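Local coordinates for protein diacylglycerol lipase (Aspergillus oryzae, PDB 5XK2) that probably hydrolyses mono- and diacylglycerols to release fatty acids, as a fungal class 3 lipase of the alpha/beta hydrolase fold, here caught in a closed conformation, at residues K82-A87 against K133-L138; L118-A123 against P181-K186; L166-Y171 against A189-N194. All blocks are in the same frame, centred on the assembly; numbering follows the deposited sequence.

Contact 1. Residues K82-A87 against K133-L138; sequences KAIVVA and KTLDEL
I84 and V86 of strand 83-89 pack against L135 and L138 at the C-terminal end of helix 118-138, a sheet-on-helix contact in the layered core. The two segment axes run nearly antiparallel (171°) and pass 10.5 Å apart, a spacing across which the two segments meet through aliphatic side chains. I84 does most of the work from the strand: its CG2 reaches 3.6 Å from L135 CD2 and 3.9 Å from L138 CD1, and so touches one branch of each leucine. That placement follows from a chi1 of -56°, which sets CG2 anti to the backbone N and puts CG1 beside that N, anti to the carbonyl carbon; from there CD1 makes a looser approach of 4.1 Å to L138 CD1. The I84 and L135 side chains lie alongside one another, pointing opposite ways, whereas V86 meets L135 roughly at a right angle, its CG2 lying 4.0 Å from L135 CD2. The alternation I84, V85, V86 is that of an ordinary strand: the CB bonds of the outer two point to the helix and that of V85 points away. In the alpha/beta hydrolase core this strand lies between strand 71-78, antiparallel to it, and strand 146-152, parallel to it, and V75 and V77 of the former also touch I84. At the strand's start K82 and A83 form a G1 beta bulge.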
loop_
_atom_site.group_PDB
_atom_site.type_symbol
_atom_site.label_atom_id
_atom_site.label_comp_id
_atom_site.label_asym_id
_atom_site.label_seq_id
_atom_site.Cartn_x
_atom_site.Cartn_y
_atom_site.Cartn_z
ATOM N N LYS A 82 -31.338 -15.570 9.259
ATOM C CA LYS A 82 -31.074 -16.476 10.375
ATOM C C LYS A 82 -29.605 -16.833 10.469
ATOM O O LYS A 82 -29.218 -18.004 10.412
ATOM C CB LYS A 82 -31.953 -17.725 10.274
ATOM C CG LYS A 82 -33.395 -17.381 10.609
ATOM C CD LYS A 82 -34.322 -18.573 10.537
ATOM C CE LYS A 82 -34.153 -19.491 11.733
ATOM N NZ LYS A 82 -35.180 -20.567 11.695
ATOM N N ALA A 83 -28.788 -15.795 10.589
ATOM C CA ALA A 83 -27.351 -15.955 10.668
ATOM C C ALA A 83 -26.763 -15.074 11.738
ATOM O O ALA A 83 -27.191 -13.937 11.907
ATOM C CB ALA A 83 -26.708 -15.626 9.317
ATOM N N ILE A 84 -25.769 -15.607 12.432
ATOM C CA ILE A 84 -24.902 -14.804 13.281
ATOM C C ILE A 84 -23.656 -14.599 12.460
ATOM O O ILE A 84 -23.065 -15.560 11.984
ATOM C CB ILE A 84 -24.552 -15.489 14.604
ATOM C CG1 ILE A 84 -25.821 -15.872 15.388
ATOM C CG2 ILE A 84 -23.590 -14.608 15.419
ATOM C CD1 ILE A 84 -26.740 -14.711 15.687
ATOM N N VAL A 85 -23.269 -13.348 12.273
ATOM C CA VAL A 85 -22.161 -13.027 11.393
ATOM C C VAL A 85 -20.982 -12.492 12.193
ATOM O O VAL A 85 -21.132 -11.535 12.948
ATOM C CB VAL A 85 -22.587 -11.976 10.352
ATOM C CG1 VAL A 85 -21.430 -11.672 9.425
ATOM C CG2 VAL A 85 -23.804 -12.469 9.572
ATOM N N VAL A 86 -19.824 -13.118 12.033
ATOM C CA VAL A 86 -18.581 -12.650 12.622
ATOM C C VAL A 86 -17.745 -12.111 11.465
ATOM O O VAL A 86 -17.334 -12.876 10.597
ATOM C CB VAL A 86 -17.826 -13.792 13.351
ATOM C CG1 VAL A 86 -16.551 -13.250 14.009
ATOM C CG2 VAL A 86 -18.741 -14.471 14.379
ATOM N N ALA A 87 -17.507 -10.803 11.439
ATOM C CA ALA A 87 -16.879 -10.198 10.278
ATOM C C ALA A 87 -15.617 -9.465 10.686
ATOM O O ALA A 87 -15.599 -8.768 11.710
ATOM C CB ALA A 87 -17.861 -9.243 9.590
ATOM N N LYS A 133 -17.544 -15.413 23.600
ATOM C CA LYS A 133 -18.473 -14.990 24.652
ATOM C C LYS A 133 -19.780 -14.549 24.024
ATOM O O LYS A 133 -20.870 -14.929 24.461
ATOM C CB LYS A 133 -17.874 -13.857 25.485
ATOM C CG LYS A 133 -18.817 -13.313 26.576
ATOM C CD LYS A 133 -18.266 -12.012 27.159
ATOM C CE LYS A 133 -19.018 -11.557 28.420
ATOM N NZ LYS A 133 -19.971 -10.426 28.177
ATOM N N THR A 134 -19.654 -13.760 22.962
ATOM C CA THR A 134 -20.827 -13.235 22.272
ATOM C C THR A 134 -21.612 -14.327 21.548
ATOM O O THR A 134 -22.844 -14.335 21.595
ATOM C CB THR A 134 -20.420 -12.126 21.281
ATOM O OG1 THR A 134 -19.782 -11.058 22.003
ATOM C CG2 THR A 134 -21.654 -11.571 20.564
ATOM N N LEU A 135 -20.925 -15.255 20.871
ATOM C CA LEU A 135 -21.619 -16.355 20.221
ATOM C C LEU A 135 -22.429 -17.155 21.253
ATOM O O LEU A 135 -23.576 -17.519 21.015
ATOM C CB LEU A 135 -20.625 -17.278 19.497
ATOM C CG LEU A 135 -19.931 -16.638 18.289
ATOM C CD1 LEU A 135 -18.948 -17.626 17.659
ATOM C CD2 LEU A 135 -20.951 -16.199 17.259
ATOM N N ASP A 136 -21.811 -17.393 22.404
ATOM C CA ASP A 136 -22.459 -18.163 23.463
ATOM C C ASP A 136 -23.698 -17.423 24.004
ATOM O O ASP A 136 -24.743 -18.041 24.247
ATOM C CB ASP A 136 -21.458 -18.466 24.578
ATOM C CG ASP A 136 -20.408 -19.511 24.167
ATOM O OD1 ASP A 136 -20.499 -20.078 23.051
ATOM O OD2 ASP A 136 -19.499 -19.763 24.985
ATOM N N GLU A 137 -23.596 -16.106 24.155
ATOM C CA GLU A 137 -24.730 -15.304 24.624
ATOM C C GLU A 137 -25.880 -15.336 23.608
ATOM O O GLU A 137 -27.046 -15.356 23.985
ATOM C CB GLU A 137 -24.294 -13.860 24.890
ATOM C CG GLU A 137 -23.388 -13.706 26.109
ATOM C CD GLU A 137 -22.720 -12.353 26.187
ATOM O OE1 GLU A 137 -22.812 -11.583 25.205
ATOM O OE2 GLU A 137 -22.121 -12.052 27.246
ATOM N N LEU A 138 -25.546 -15.347 22.320
ATOM C CA LEU A 138 -26.568 -15.291 21.283
ATOM C C LEU A 138 -27.254 -16.626 21.045
ATOM O O LEU A 138 -28.348 -16.680 20.501
ATOM C CB LEU A 138 -25.952 -14.795 19.967
ATOM C CG LEU A 138 -25.592 -13.321 19.998
ATOM C CD1 LEU A 138 -24.742 -12.970 18.767
ATOM C CD2 LEU A 138 -26.886 -12.495 20.012
#

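Contact 2. Residues L118-A123 against P181-K186; sequences LGFWTA and PRVANK
The ring of F120 receives three atoms of 181-186, each approaching obliquely to its plane: P181 CG near CZ (4.0 Å), R182 O near CE2 (3.9 Å) and V183 CG1 near CD2 (4.0 Å). They are spread along one flank of the ring, from CD2 round to CZ, while the ring of W97 meets F120 with the two planes at about 45°. Both P181 and V183 cross the phenylalanine side chain at about a right angle. With chi1 at -58°, V183 has CG1 anti to its carbonyl carbon, and this is the branch that reaches the ring; the P181 ring adds CB, 4.0 Å from F120 CE2. R182 meets the ring through its carbonyl O; its CB bond points away, and NH1 is hydrogen-bonded to P212 O. F120 belongs to the first turn of helix 118-138, and A157 and L161 of helix 154-168 also touch it, so the ring joins two helices to the loop that follows strand 173-178. The P181 side chain comes close to, but does not contact, a GxSxG pattern consistent with the nucleophile elbow of a lipase. The contact is mainly apolar packing, with one carbonyl oxygen set between the P181 and V183 contacts: R182 O is buried with no hydrogen-bonding partner in the model, and the aromatic carbon near it is no substitute for one, which may carry some energetic cost.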
loop_
_atom_site.group_PDB
_atom_site.type_symbol
_atom_site.label_atom_id
_atom_site.label_comp_id
_atom_site.label_asym_id
_atom_site.label_seq_id
_atom_site.Cartn_x
_atom_site.Cartn_y
_atom_site.Cartn_z
ATOM N N LEU A 118 1.709 -15.968 11.601
ATOM C CA LEU A 118 1.711 -15.434 12.964
ATOM C C LEU A 118 0.859 -14.179 13.116
ATOM O O LEU A 118 0.092 -14.048 14.078
ATOM C CB LEU A 118 3.144 -15.126 13.410
ATOM C CG LEU A 118 3.248 -14.402 14.763
ATOM C CD1 LEU A 118 2.767 -15.275 15.898
ATOM C CD2 LEU A 118 4.678 -13.945 14.992
ATOM N N GLY A 119 0.984 -13.262 12.164
ATOM C CA GLY A 119 0.260 -12.002 12.261
ATOM C C GLY A 119 -1.244 -12.208 12.302
ATOM O O GLY A 119 -1.952 -11.630 13.142
ATOM N N PHE A 120 -1.750 -13.014 11.376
ATOM C CA PHE A 120 -3.195 -13.232 11.285
ATOM C C PHE A 120 -3.698 -14.047 12.473
ATOM O O PHE A 120 -4.800 -13.799 12.993
ATOM C CB PHE A 120 -3.559 -13.946 9.980
ATOM C CG PHE A 120 -3.230 -13.169 8.742
ATOM C CD1 PHE A 120 -3.607 -11.832 8.613
ATOM C CD2 PHE A 120 -2.561 -13.776 7.695
ATOM C CE1 PHE A 120 -3.296 -11.125 7.448
ATOM C CE2 PHE A 120 -2.252 -13.084 6.539
ATOM C CZ PHE A 120 -2.614 -11.749 6.419
ATOM N N TRP A 121 -2.897 -15.017 12.913
ATOM C CA TRP A 121 -3.309 -15.828 14.055
ATOM C C TRP A 121 -3.361 -14.947 15.304
ATOM O O TRP A 121 -4.282 -15.051 16.105
ATOM C CB TRP A 121 -2.362 -17.016 14.277
ATOM C CG TRP A 121 -2.796 -17.880 15.456
ATOM C CD1 TRP A 121 -2.162 -18.012 16.660
ATOM C CD2 TRP A 121 -3.967 -18.700 15.530
ATOM N NE1 TRP A 121 -2.865 -18.885 17.472
ATOM C CE2 TRP A 121 -3.975 -19.316 16.798
ATOM C CE3 TRP A 121 -5.004 -18.989 14.635
ATOM C CZ2 TRP A 121 -4.989 -20.188 17.196
ATOM C CZ3 TRP A 121 -6.008 -19.856 15.029
ATOM C CH2 TRP A 121 -5.994 -20.450 16.299
ATOM N N THR A 122 -2.368 -14.077 15.450
ATOM C CA THR A 122 -2.339 -13.126 16.572
ATOM C C THR A 122 -3.575 -12.217 16.574
ATOM O O THR A 122 -4.197 -12.006 17.627
ATOM C CB THR A 122 -1.056 -12.276 16.536
ATOM O OG1 THR A 122 0.080 -13.143 16.690
ATOM C CG2 THR A 122 -1.065 -11.239 17.669
ATOM N N ALA A 123 -3.947 -11.724 15.396
ATOM C CA ALA A 123 -5.114 -10.857 15.269
ATOM C C ALA A 123 -6.376 -11.560 15.776
ATOM O O ALA A 123 -7.171 -10.973 16.509
ATOM C CB ALA A 123 -5.290 -10.411 13.825
ATOM N N PRO A 181 -5.290 -13.503 1.496
ATOM C CA PRO A 181 -3.928 -14.046 1.565
ATOM C C PRO A 181 -3.931 -15.506 2.016
ATOM O O PRO A 181 -4.894 -15.956 2.630
ATOM C CB PRO A 181 -3.253 -13.195 2.645
ATOM C CG PRO A 181 -4.078 -11.937 2.750
ATOM C CD PRO A 181 -5.492 -12.332 2.376
ATOM N N ARG A 182 -2.839 -16.221 1.753
ATOM C CA ARG A 182 -2.614 -17.529 2.388
ATOM C C ARG A 182 -2.437 -17.362 3.905
ATOM O O ARG A 182 -1.942 -16.313 4.362
ATOM C CB ARG A 182 -1.383 -18.204 1.802
ATOM C CG ARG A 182 -1.518 -18.517 0.326
ATOM C CD ARG A 182 -0.325 -19.315 -0.173
ATOM N NE ARG A 182 -0.484 -19.646 -1.596
ATOM C CZ ARG A 182 0.097 -18.995 -2.599
ATOM N NH1 ARG A 182 0.907 -17.959 -2.362
ATOM N NH2 ARG A 182 -0.127 -19.393 -3.858
ATOM N N VAL A 183 -2.981 -18.308 4.671
ATOM C CA VAL A 183 -2.776 -18.341 6.121
ATOM C C VAL A 183 -2.099 -19.564 6.712
ATOM O O VAL A 183 -1.763 -19.564 7.887
ATOM C CB VAL A 183 -4.109 -18.154 6.843
ATOM C CG1 VAL A 183 -4.727 -16.821 6.404
ATOM C CG2 VAL A 183 -5.080 -19.304 6.530
ATOM N N ALA A 184 -1.920 -20.606 5.914
ATOM C CA ALA A 184 -1.688 -21.941 6.457
ATOM C C ALA A 184 -0.549 -22.663 5.757
ATOM O O ALA A 184 -0.326 -22.469 4.570
ATOM C CB ALA A 184 -2.978 -22.782 6.337
ATOM N N ASN A 185 0.155 -23.525 6.483
ATOM C CA ASN A 185 1.066 -24.461 5.820
ATOM C C ASN A 185 0.256 -25.625 5.249
ATOM O O ASN A 185 -0.980 -25.617 5.337
ATOM C CB ASN A 185 2.185 -24.934 6.775
ATOM C CG ASN A 185 1.703 -25.872 7.886
ATOM O OD1 ASN A 185 0.512 -26.031 8.151
ATOM N ND2 ASN A 185 2.673 -26.493 8.574
ATOM N N LYS A 186 0.903 -26.611 4.631
ATOM C CA LYS A 186 0.096 -27.617 3.930
ATOM C C LYS A 186 -0.799 -28.435 4.885
ATOM O O LYS A 186 -1.987 -28.585 4.609
ATOM C CB LYS A 186 0.973 -28.557 3.059
ATOM C CG LYS A 186 0.150 -29.247 1.953
ATOM C CD LYS A 186 1.028 -29.969 0.916
ATOM C CE LYS A 186 0.228 -30.292 -0.350
ATOM N NZ LYS A 186 1.100 -30.773 -1.466
#

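Contact 3. Residues L166-Y171 against A189-N194; sequences LRTKNY and AEFITN
R167 and T168 face I192 and F191 in two separate pairs, each crossing at about a right angle. In the first, the guanidinium of R167 presents its edge: I192 CG2 lies near the guanidinium plane, 3.9 Å from NH1. In the second, it is the F191 ring that offers its edge, with T168 CG2 in the ring plane and 3.8 Å from both CE2 and CZ. Neither flat group is therefore stacked on by its partner here; each is touched at its rim by a methyl. Torsions explain the threonine's part. A chi1 of 69° places OG1 between the backbone N and the carbonyl carbon, where it hydrogen-bonds to D165 O one turn back, and leaves CG2 to meet the ring. F191 reaches across because its CG is anti to the backbone N (chi1 -179°).

The arginine owes its pose to partners beyond the two segments: NE hydrogen-bonds to A173 O, and NH1 to N198 OD1 and Q195 OE1. With hydrogen bonds on NE, NH1 and NH2, the rotation of the group is probably well fixed, and N198 ND2 also holds I192 O, so one asparagine links both sides of the pair.

Helix 154-168 stops at this point in a Schellman motif, with N170 (phi 83°) as C-prime residue, Y171 N hydrogen-bonded to L166 O at 3.1 Å and N170 N to R167 O at 3.0 Å. Behind it, L166 packs on helix 118-138 and on strand 146-152. Helix 186-195 bridges the parallel neighbours 173-178 and 198-203 in a beta-alpha-beta crossover, so the contact sets this crossover helix beside the end of helix 154-168, next to where those two strands begin.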
loop_
_atom_site.group_PDB
_atom_site.type_symbol
_atom_site.label_atom_id
_atom_site.label_comp_id
_atom_site.label_asym_id
_atom_site.label_seq_id
_atom_site.Cartn_x
_atom_site.Cartn_y
_atom_site.Cartn_z
ATOM N N LEU A 166 -12.882 -21.879 15.383
ATOM C CA LEU A 166 -14.246 -22.022 15.853
ATOM C C LEU A 166 -14.814 -23.409 15.577
ATOM O O LEU A 166 -15.497 -23.982 16.422
ATOM C CB LEU A 166 -15.141 -20.936 15.231
ATOM C CG LEU A 166 -14.869 -19.545 15.800
ATOM C CD1 LEU A 166 -15.652 -18.493 14.996
ATOM C CD2 LEU A 166 -15.271 -19.445 17.288
ATOM N N ARG A 167 -14.525 -23.972 14.403
ATOM C CA ARG A 167 -15.028 -25.295 14.087
ATOM C C ARG A 167 -14.476 -26.360 15.023
ATOM O O ARG A 167 -15.198 -27.288 15.364
ATOM C CB ARG A 167 -14.686 -25.673 12.639
ATOM C CG ARG A 167 -15.484 -24.876 11.613
ATOM C CD ARG A 167 -14.708 -24.935 10.293
ATOM N NE ARG A 167 -15.361 -24.126 9.270
ATOM C CZ ARG A 167 -14.800 -23.846 8.102
ATOM N NH1 ARG A 167 -13.558 -24.249 7.852
ATOM N NH2 ARG A 167 -15.467 -23.129 7.207
ATOM N N THR A 168 -13.224 -26.217 15.445
ATOM C CA THR A 168 -12.656 -27.204 16.379
ATOM C C THR A 168 -13.328 -27.089 17.748
ATOM O O THR A 168 -13.197 -27.971 18.592
ATOM C CB THR A 168 -11.126 -27.065 16.549
ATOM O OG1 THR A 168 -10.774 -25.857 17.252
ATOM C CG2 THR A 168 -10.415 -27.104 15.196
ATOM N N LYS A 169 -13.999 -25.964 17.973
ATOM C CA LYS A 169 -14.745 -25.701 19.202
ATOM C C LYS A 169 -16.246 -25.988 19.072
ATOM O O LYS A 169 -17.038 -25.547 19.906
ATOM C CB LYS A 169 -14.482 -24.268 19.656
ATOM C CG LYS A 169 -13.027 -23.998 20.026
ATOM C CD LYS A 169 -12.826 -22.513 20.338
ATOM C CE LYS A 169 -11.371 -22.130 20.536
ATOM N NZ LYS A 169 -10.514 -23.234 21.025
ATOM N N ASN A 170 -16.626 -26.644 17.980
ATOM C CA ASN A 170 -17.992 -27.099 17.662
ATOM C C ASN A 170 -18.905 -26.050 17.041
ATOM O O ASN A 170 -20.084 -26.337 16.815
ATOM C CB ASN A 170 -18.742 -27.686 18.883
ATOM C CG ASN A 170 -17.941 -28.730 19.629
ATOM O OD1 ASN A 170 -17.870 -28.692 20.851
ATOM N ND2 ASN A 170 -17.342 -29.669 18.905
ATOM N N TYR A 171 -18.408 -24.836 16.795
ATOM C CA TYR A 171 -19.236 -23.844 16.109
ATOM C C TYR A 171 -19.210 -24.168 14.621
ATOM O O TYR A 171 -18.131 -24.300 14.051
ATOM C CB TYR A 171 -18.719 -22.410 16.359
ATOM C CG TYR A 171 -18.662 -22.024 17.816
ATOM C CD1 TYR A 171 -19.775 -21.466 18.464
ATOM C CD2 TYR A 171 -17.500 -22.225 18.561
ATOM C CE1 TYR A 171 -19.718 -21.127 19.820
ATOM C CE2 TYR A 171 -17.442 -21.899 19.903
ATOM C CZ TYR A 171 -18.551 -21.350 20.530
ATOM O OH TYR A 171 -18.462 -21.043 21.868
ATOM N N ALA A 189 -3.719 -26.267 5.849
ATOM C CA ALA A 189 -4.638 -26.020 4.734
ATOM C C ALA A 189 -5.470 -27.257 4.427
ATOM O O ALA A 189 -6.650 -27.135 4.136
ATOM C CB ALA A 189 -3.886 -25.575 3.497
ATOM N N GLU A 190 -4.874 -28.451 4.526
ATOM C CA GLU A 190 -5.654 -29.678 4.308
ATOM C C GLU A 190 -6.707 -29.862 5.395
ATOM O O GLU A 190 -7.842 -30.247 5.123
ATOM C CB GLU A 190 -4.735 -30.918 4.251
ATOM C CG GLU A 190 -3.708 -30.817 3.109
ATOM C CD GLU A 190 -2.782 -32.025 3.014
ATOM O OE1 GLU A 190 -3.080 -33.063 3.643
ATOM O OE2 GLU A 190 -1.760 -31.909 2.303
ATOM N N PHE A 191 -6.331 -29.580 6.636
ATOM C CA PHE A 191 -7.282 -29.661 7.740
ATOM C C PHE A 191 -8.484 -28.733 7.533
ATOM O O PHE A 191 -9.637 -29.168 7.651
ATOM C CB PHE A 191 -6.566 -29.329 9.055
ATOM C CG PHE A 191 -7.447 -29.400 10.272
ATOM C CD1 PHE A 191 -7.922 -30.615 10.737
ATOM C CD2 PHE A 191 -7.779 -28.249 10.961
ATOM C CE1 PHE A 191 -8.725 -30.677 11.877
ATOM C CE2 PHE A 191 -8.589 -28.299 12.096
ATOM C CZ PHE A 191 -9.063 -29.508 12.551
ATOM N N ILE A 192 -8.218 -27.467 7.213
ATOM C CA ILE A 192 -9.306 -26.499 7.051
ATOM C C ILE A 192 -10.190 -26.887 5.865
ATOM O O ILE A 192 -11.414 -26.887 5.951
ATOM C CB ILE A 192 -8.758 -25.072 6.878
ATOM C CG1 ILE A 192 -7.969 -24.667 8.134
ATOM C CG2 ILE A 192 -9.912 -24.102 6.568
ATOM C CD1 ILE A 192 -7.319 -23.289 8.031
ATOM N N THR A 193 -9.548 -27.242 4.755
ATOM C CA THR A 193 -10.256 -27.666 3.552
ATOM C C THR A 193 -11.241 -28.793 3.852
ATOM O O THR A 193 -12.394 -28.773 3.425
ATOM C CB THR A 193 -9.227 -28.118 2.479
ATOM O OG1 THR A 193 -8.461 -26.976 2.086
ATOM C CG2 THR A 193 -9.905 -28.753 1.246
ATOM N N ASN A 194 -10.781 -29.796 4.599
ATOM C CA ASN A 194 -11.643 -30.934 4.837
ATOM C C ASN A 194 -12.664 -30.713 5.954
ATOM O O ASN A 194 -13.536 -31.552 6.167
ATOM C CB ASN A 194 -10.781 -32.166 5.098
ATOM C CG ASN A 194 -10.173 -32.687 3.808
ATOM O OD1 ASN A 194 -10.901 -33.018 2.894
ATOM N ND2 ASN A 194 -8.853 -32.731 3.730
#

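Overall arrangement
Following the chain, strand 83-89 opens contact 1, and the start of helix 118-138 opens contact 2 before the end of that same helix closes contact 1 over 45 intervening residues. Contact 3 opens at 166-171, contact 2 closes at 181-186 after a span of 57 residues, and contact 3 closes at 189-194 after 17. Contact 2 thus crosses both others, while contacts 1 and 3 follow in series. Contacts 1 and 3 meet directly, D136 OD1 lying 2.5 Å from Y171 OH in a probable hydrogen bond; A184 packs on A189 between contacts 2 and 3. Contact 1 ties helix 118-138 to the sheet, contact 2 its start to the loop after 173-178, contact 3 helix 154-168 to helix 186-195.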